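PDB 5MUJ: beta-galactosidase from Bacteroides thetaiotaomicron, which probably acts as an arabinofuranosidase that removes arabinose from side chain B of the plant pectin rhamnogalacturonan II in the gut. Local coordinates for residues C62-R67 / G123-L128; L73-V78 / T92-S97. All blocks are in the same frame, centred on the assembly; numbering follows the deposited sequence.

Interaction 1. Residues C62-R67 / G123-L128; sequences CPTVFR and GGFPAL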
loop_
_atom_site.group_PDB
_atom_site.type_symbol
_atom_site.label_atom_id
_atom_site.label_comp_id
_atom_site.label_asym_id
_atom_site.label_seq_id
_atom_site.Cartn_x
_atom_site.Cartn_y
_atom_site.Cartn_z
ATOM N N CYS A 62 -5.261 1.262 -3.465
ATOM C CA CYS A 62 -4.288 1.663 -2.463
ATOM C C CYS A 62 -4.925 2.177 -1.183
ATOM O O CYS A 62 -4.715 3.314 -0.823
ATOM C CB CYS A 62 -3.345 2.753 -2.995
ATOM S SG CYS A 62 -2.372 2.378 -4.467
ATOM N N PRO A 63 -5.774 1.337 -0.531
ATOM C CA PRO A 63 -6.322 1.697 0.738
ATOM C C PRO A 63 -5.350 1.809 1.899
ATOM O O PRO A 63 -4.449 0.953 2.072
ATOM C CB PRO A 63 -7.307 0.546 1.024
ATOM C CG PRO A 63 -6.660 -0.634 0.367
ATOM C CD PRO A 63 -6.128 -0.053 -0.906
ATOM N N THR A 64 -5.553 2.845 2.703
ATOM C CA THR A 64 -4.953 2.925 4.016
ATOM C C THR A 64 -6.090 3.234 4.986
ATOM O O THR A 64 -6.782 4.246 4.822
ATOM C CB THR A 64 -3.881 4.026 4.102
ATOM O OG1 THR A 64 -2.976 3.909 3.009
ATOM C CG2 THR A 64 -3.073 3.936 5.392
ATOM N N VAL A 65 -6.273 2.366 5.967
ATOM C CA VAL A 65 -7.418 2.509 6.913
ATOM C C VAL A 65 -6.913 2.856 8.295
ATOM O O VAL A 65 -5.982 2.248 8.814
ATOM C CB VAL A 65 -8.334 1.264 6.989
ATOM C CG1 VAL A 65 -9.433 1.438 8.080
ATOM C CG2 VAL A 65 -8.978 0.978 5.650
ATOM N N PHE A 66 -7.573 3.841 8.892
ATOM C CA PHE A 66 -7.240 4.262 10.235
ATOM C C PHE A 66 -8.465 4.809 10.985
ATOM O O PHE A 66 -9.522 4.963 10.414
ATOM C CB PHE A 66 -6.097 5.278 10.194
ATOM C CG PHE A 66 -6.345 6.449 9.286
ATOM C CD1 PHE A 66 -6.154 6.307 7.913
ATOM C CD2 PHE A 66 -6.694 7.705 9.787
ATOM C CE1 PHE A 66 -6.381 7.364 7.059
ATOM C CE2 PHE A 66 -6.891 8.766 8.932
ATOM C CZ PHE A 66 -6.711 8.595 7.569
ATOM N N ARG A 67 -8.281 5.069 12.267
ATOM C CA ARG A 67 -9.401 5.447 13.163
ATOM C C ARG A 67 -9.070 6.768 13.862
ATOM O O ARG A 67 -7.956 6.966 14.303
ATOM C CB ARG A 67 -9.610 4.290 14.149
ATOM C CG ARG A 67 -10.207 4.543 15.510
ATOM C CD ARG A 67 -11.729 4.530 15.512
ATOM N NE ARG A 67 -12.277 3.511 16.416
ATOM C CZ ARG A 67 -12.153 3.477 17.748
ATOM N NH1 ARG A 67 -11.485 4.422 18.412
ATOM N NH2 ARG A 67 -12.700 2.471 18.430
ATOM N N GLY A 123 -0.123 10.168 -5.212
ATOM C CA GLY A 123 -0.783 8.979 -4.627
ATOM C C GLY A 123 -0.262 8.691 -3.240
ATOM O O GLY A 123 0.798 8.103 -3.067
ATOM N N GLY A 124 -1.074 8.937 -2.210
ATOM C CA GLY A 124 -0.598 9.003 -0.839
ATOM C C GLY A 124 -0.925 7.887 0.124
ATOM O O GLY A 124 -1.955 7.178 -0.022
ATOM N N PHE A 125 -0.086 7.774 1.168
ATOM C CA PHE A 125 -0.076 6.684 2.107
ATOM C C PHE A 125 0.225 7.264 3.496
ATOM O O PHE A 125 1.346 7.596 3.861
ATOM C CB PHE A 125 0.951 5.626 1.774
ATOM C CG PHE A 125 0.958 5.228 0.326
ATOM C CD1 PHE A 125 -0.020 4.413 -0.208
ATOM C CD2 PHE A 125 1.935 5.719 -0.501
ATOM C CE1 PHE A 125 -0.002 4.081 -1.559
ATOM C CE2 PHE A 125 1.978 5.410 -1.844
ATOM C CZ PHE A 125 0.998 4.597 -2.385
ATOM N N PRO A 126 -0.805 7.473 4.311
ATOM C CA PRO A 126 -0.507 8.009 5.620
ATOM C C PRO A 126 0.616 7.283 6.369
ATOM O O PRO A 126 0.852 6.079 6.152
ATOM C CB PRO A 126 -1.847 7.866 6.345
ATOM C CG PRO A 126 -2.824 8.095 5.261
ATOM C CD PRO A 126 -2.248 7.452 4.036
ATOM N N ALA A 127 1.298 8.051 7.220
ATOM C CA ALA A 127 2.467 7.596 7.940
ATOM C C ALA A 127 2.256 7.532 9.424
ATOM O O ALA A 127 1.273 8.072 9.975
ATOM C CB ALA A 127 3.627 8.535 7.641
ATOM N N LEU A 128 3.157 6.833 10.080
ATOM C CA LEU A 128 3.219 6.670 11.491
ATOM C C LEU A 128 1.930 6.019 12.057
ATOM O O LEU A 128 1.410 6.456 13.095
ATOM C CB LEU A 128 3.485 8.010 12.177
ATOM C CG LEU A 128 4.576 8.911 11.579
ATOM C CD1 LEU A 128 4.809 10.096 12.499
ATOM C CD2 LEU A 128 5.878 8.176 11.309
HETATM O O HOH W 1 -3.788 5.426 0.919
#

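Interaction 2. Residues L73-V78 / T92-S97; sequences LMTYVV and TWIAES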
loop_
_atom_site.group_PDB
_atom_site.type_symbol
_atom_site.label_atom_id
_atom_site.label_comp_id
_atom_site.label_asym_id
_atom_site.label_seq_id
_atom_site.Cartn_x
_atom_site.Cartn_y
_atom_site.Cartn_z
ATOM N N LEU A 73 -11.519 5.917 8.819
ATOM C CA LEU A 73 -11.130 6.702 7.661
ATOM C C LEU A 73 -10.306 5.831 6.696
ATOM O O LEU A 73 -9.674 4.898 7.151
ATOM C CB LEU A 73 -10.333 7.891 8.151
ATOM C CG LEU A 73 -11.100 8.820 9.099
ATOM C CD1 LEU A 73 -10.136 9.761 9.775
ATOM C CD2 LEU A 73 -12.159 9.576 8.329
HETATM N N MSE A 74 -10.489 6.037 5.389
HETATM C CA MSE A 74 -9.673 5.352 4.379
HETATM C C MSE A 74 -9.190 6.357 3.374
HETATM O O MSE A 74 -9.975 6.997 2.697
HETATM C CB MSE A 74 -10.501 4.280 3.654
HETATM C CG MSE A 74 -9.616 3.501 2.666
HETATM SE SE MSE A 74 -10.728 2.625 1.336
HETATM C CE MSE A 74 -11.769 1.486 2.559
ATOM N N THR A 75 -7.866 6.458 3.233
ATOM C CA THR A 75 -7.320 7.176 2.046
ATOM C C THR A 75 -7.183 6.176 0.919
ATOM O O THR A 75 -7.042 5.001 1.162
ATOM C CB THR A 75 -5.942 7.909 2.227
ATOM O OG1 THR A 75 -4.937 7.008 2.737
ATOM C CG2 THR A 75 -6.032 9.080 3.094
ATOM N N TYR A 76 -7.353 6.666 -0.298
ATOM C CA TYR A 76 -7.192 5.858 -1.512
ATOM C C TYR A 76 -6.776 6.725 -2.713
ATOM O O TYR A 76 -6.888 7.941 -2.680
ATOM C CB TYR A 76 -8.433 5.023 -1.805
ATOM C CG TYR A 76 -9.689 5.830 -2.111
ATOM C CD1 TYR A 76 -9.996 6.204 -3.417
ATOM C CD2 TYR A 76 -10.604 6.170 -1.088
ATOM C CE1 TYR A 76 -11.120 6.954 -3.722
ATOM C CE2 TYR A 76 -11.758 6.914 -1.386
ATOM C CZ TYR A 76 -12.039 7.250 -2.689
ATOM O OH TYR A 76 -13.162 7.974 -3.007
ATOM N N VAL A 77 -6.231 6.077 -3.742
ATOM C CA VAL A 77 -5.829 6.808 -4.916
ATOM C C VAL A 77 -6.846 6.569 -6.039
ATOM O O VAL A 77 -7.481 5.504 -6.131
ATOM C CB VAL A 77 -4.379 6.460 -5.366
ATOM C CG1 VAL A 77 -3.440 6.691 -4.180
ATOM C CG2 VAL A 77 -4.279 5.039 -5.943
ATOM N N VAL A 78 -7.017 7.587 -6.853
ATOM C CA VAL A 78 -7.835 7.547 -8.023
ATOM C C VAL A 78 -6.929 7.870 -9.251
ATOM O O VAL A 78 -6.178 8.866 -9.274
ATOM C CB VAL A 78 -8.962 8.592 -7.952
ATOM C CG1 VAL A 78 -9.684 8.712 -9.279
ATOM C CG2 VAL A 78 -9.964 8.252 -6.830
ATOM N N THR A 92 -5.237 11.641 -4.418
ATOM C CA THR A 92 -5.542 10.917 -3.221
ATOM C C THR A 92 -6.816 11.543 -2.644
ATOM O O THR A 92 -6.962 12.765 -2.502
ATOM C CB THR A 92 -4.419 10.970 -2.220
ATOM O OG1 THR A 92 -3.201 10.555 -2.857
ATOM C CG2 THR A 92 -4.674 10.068 -1.007
ATOM N N TRP A 93 -7.716 10.625 -2.300
ATOM C CA TRP A 93 -9.032 10.938 -1.723
ATOM C C TRP A 93 -9.119 10.282 -0.334
ATOM O O TRP A 93 -8.360 9.389 0.054
ATOM C CB TRP A 93 -10.149 10.410 -2.643
ATOM C CG TRP A 93 -10.239 11.040 -3.975
ATOM C CD1 TRP A 93 -9.305 10.962 -4.988
ATOM C CD2 TRP A 93 -11.293 11.836 -4.491
ATOM N NE1 TRP A 93 -9.711 11.672 -6.094
ATOM C CE2 TRP A 93 -10.938 12.225 -5.820
ATOM C CE3 TRP A 93 -12.509 12.277 -3.960
ATOM C CZ2 TRP A 93 -11.758 13.022 -6.607
ATOM C CZ3 TRP A 93 -13.304 13.079 -4.726
ATOM C CH2 TRP A 93 -12.971 13.421 -6.038
ATOM N N ILE A 94 -10.160 10.686 0.362
ATOM C CA ILE A 94 -10.497 10.149 1.703
ATOM C C ILE A 94 -12.004 9.811 1.805
ATOM O O ILE A 94 -12.844 10.544 1.304
ATOM C CB ILE A 94 -9.987 11.063 2.846
ATOM C CG1 ILE A 94 -9.939 10.331 4.179
ATOM C CG2 ILE A 94 -10.831 12.329 2.993
ATOM C CD1 ILE A 94 -9.217 11.078 5.274
ATOM N N ALA A 95 -12.275 8.683 2.459
ATOM C CA ALA A 95 -13.645 8.275 2.698
ATOM C C ALA A 95 -13.777 7.920 4.146
ATOM O O ALA A 95 -12.825 7.640 4.865
ATOM C CB ALA A 95 -14.035 7.085 1.862
ATOM N N GLU A 96 -15.010 8.057 4.618
ATOM C CA GLU A 96 -15.317 7.702 6.015
ATOM C C GLU A 96 -16.328 6.533 6.146
ATOM O O GLU A 96 -17.045 6.217 5.206
ATOM C CB GLU A 96 -15.859 8.908 6.800
ATOM C CG GLU A 96 -17.222 9.419 6.326
ATOM C CD GLU A 96 -17.799 10.524 7.161
ATOM O OE1 GLU A 96 -17.064 11.287 7.808
ATOM O OE2 GLU A 96 -19.030 10.611 7.165
ATOM N N SER A 97 -16.301 5.906 7.323
ATOM C CA SER A 97 -17.183 4.779 7.697
ATOM C C SER A 97 -17.386 4.719 9.193
ATOM O O SER A 97 -16.484 5.030 10.003
ATOM C CB SER A 97 -16.586 3.442 7.252
ATOM O OG SER A 97 -17.421 2.353 7.624
#

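Interaction 1. Residues C62-R67 / G123-L128
Thr64 lays its side chain against the ring of Pro126, whose CD is 3.8 Å from Thr64 CB. The contact is a seam between neighbouring blades of a five-bladed beta-propeller: strands 59-68 and 121-126 are the innermost strands of two consecutive four-stranded blades. Segments 62-67 and 123-126 run in roughly the same direction, their axes 29° apart, and no direct hydrogen bond joins them. With chi1 at -49°, Thr64 OG1 is anti to the carbonyl carbon and CG2 is anti to the backbone N; both branches touch Pro126 CD, and the two side chains slide past each other in opposite directions. Farther along, Phe66 crosses Pro126 at about a right angle and brings CE1 to 4.1 Å from Pro126 CG. At the other end Cys62 meets the edge of the Phe125 ring, with CB 3.9 Å from CE1 and SG in a sulfur-aromatic contact 5.4 Å from the ring centroid. The nearest atoms of the Cys62 side chain and a bound rhamnose are about 6 Å apart, so this end of the seam lies close to the glycan pocket. A water bridges the buried polar atoms: it accepts from Thr64 OG1 (2.7 Å) and donates to the carbonyls of both strands, reaching Cys62 O at 2.9 Å and Gly124 O at 2.7 Å.

Interaction 2. Residues L73-V78 / T92-S97
Tyr76 CG sits between its backbone N and carbonyl carbon (chi1 64°), and the ring lies against Trp93 CB; Trp93 CG stands beside its own backbone N, anti to the carbonyl carbon (chi1 -65°). The antiparallel register of a beta hairpin puts both residues on the same face. Strands 71-79 and 90-97 are the second and third strands of one propeller blade. Met74 (selenomethionine) with Ala95 and Tyr76 with Trp93 are the hydrogen-bonded pairs, the Trp93 N to Tyr76 O bond being 2.8 Å long. Trp93 CB rests over the phenol face in a CH-pi contact, 3.9 Å from the ring centroid and offset toward the rim, while Ala95 CB meets the ring edge 4.0 Å from Tyr76 CE2. The phenol and the five-membered ring of Trp93 lie 13° from parallel with centroids 5.7 Å apart, too displaced for a true stack. Tyr76 OH is hydrogen-bonded to Thr105 OG1 on strand 104-110. On the face carrying Thr75 and Ile94, Leu73 CD2 is 4.1 Å from Glu96 CB, and the Glu96 carboxylate turns to a salt bridge with Arg104. Beyond the Tyr76–Trp93 pair, Val78 sets CG2 over the Trp93 indole face, tight at 3.3 Å from CD1.

In the fold
After helix 31-41 and strand 45-51, which joins the last blade beside 357-363, the chain lays down strand 59-68, turns directly into 71-79 and returns along 90-97, where interaction 2 closes a short hairpin loop. It then forms the blade's outer strand, 104-110, before coming back to the propeller centre as 121-126, and interaction 1 closes this longer loop. The hairpin of interaction 2 therefore lies wholly within the span of interaction 1. One contact pairs strands inside a blade; the other joins that blade to the next. They are directly coupled: Phe66 O probably accepts from Leu73 N, and Gly124 N hydrogen-bonds to Thr92 OG1 across the seam, 2.7 Å away.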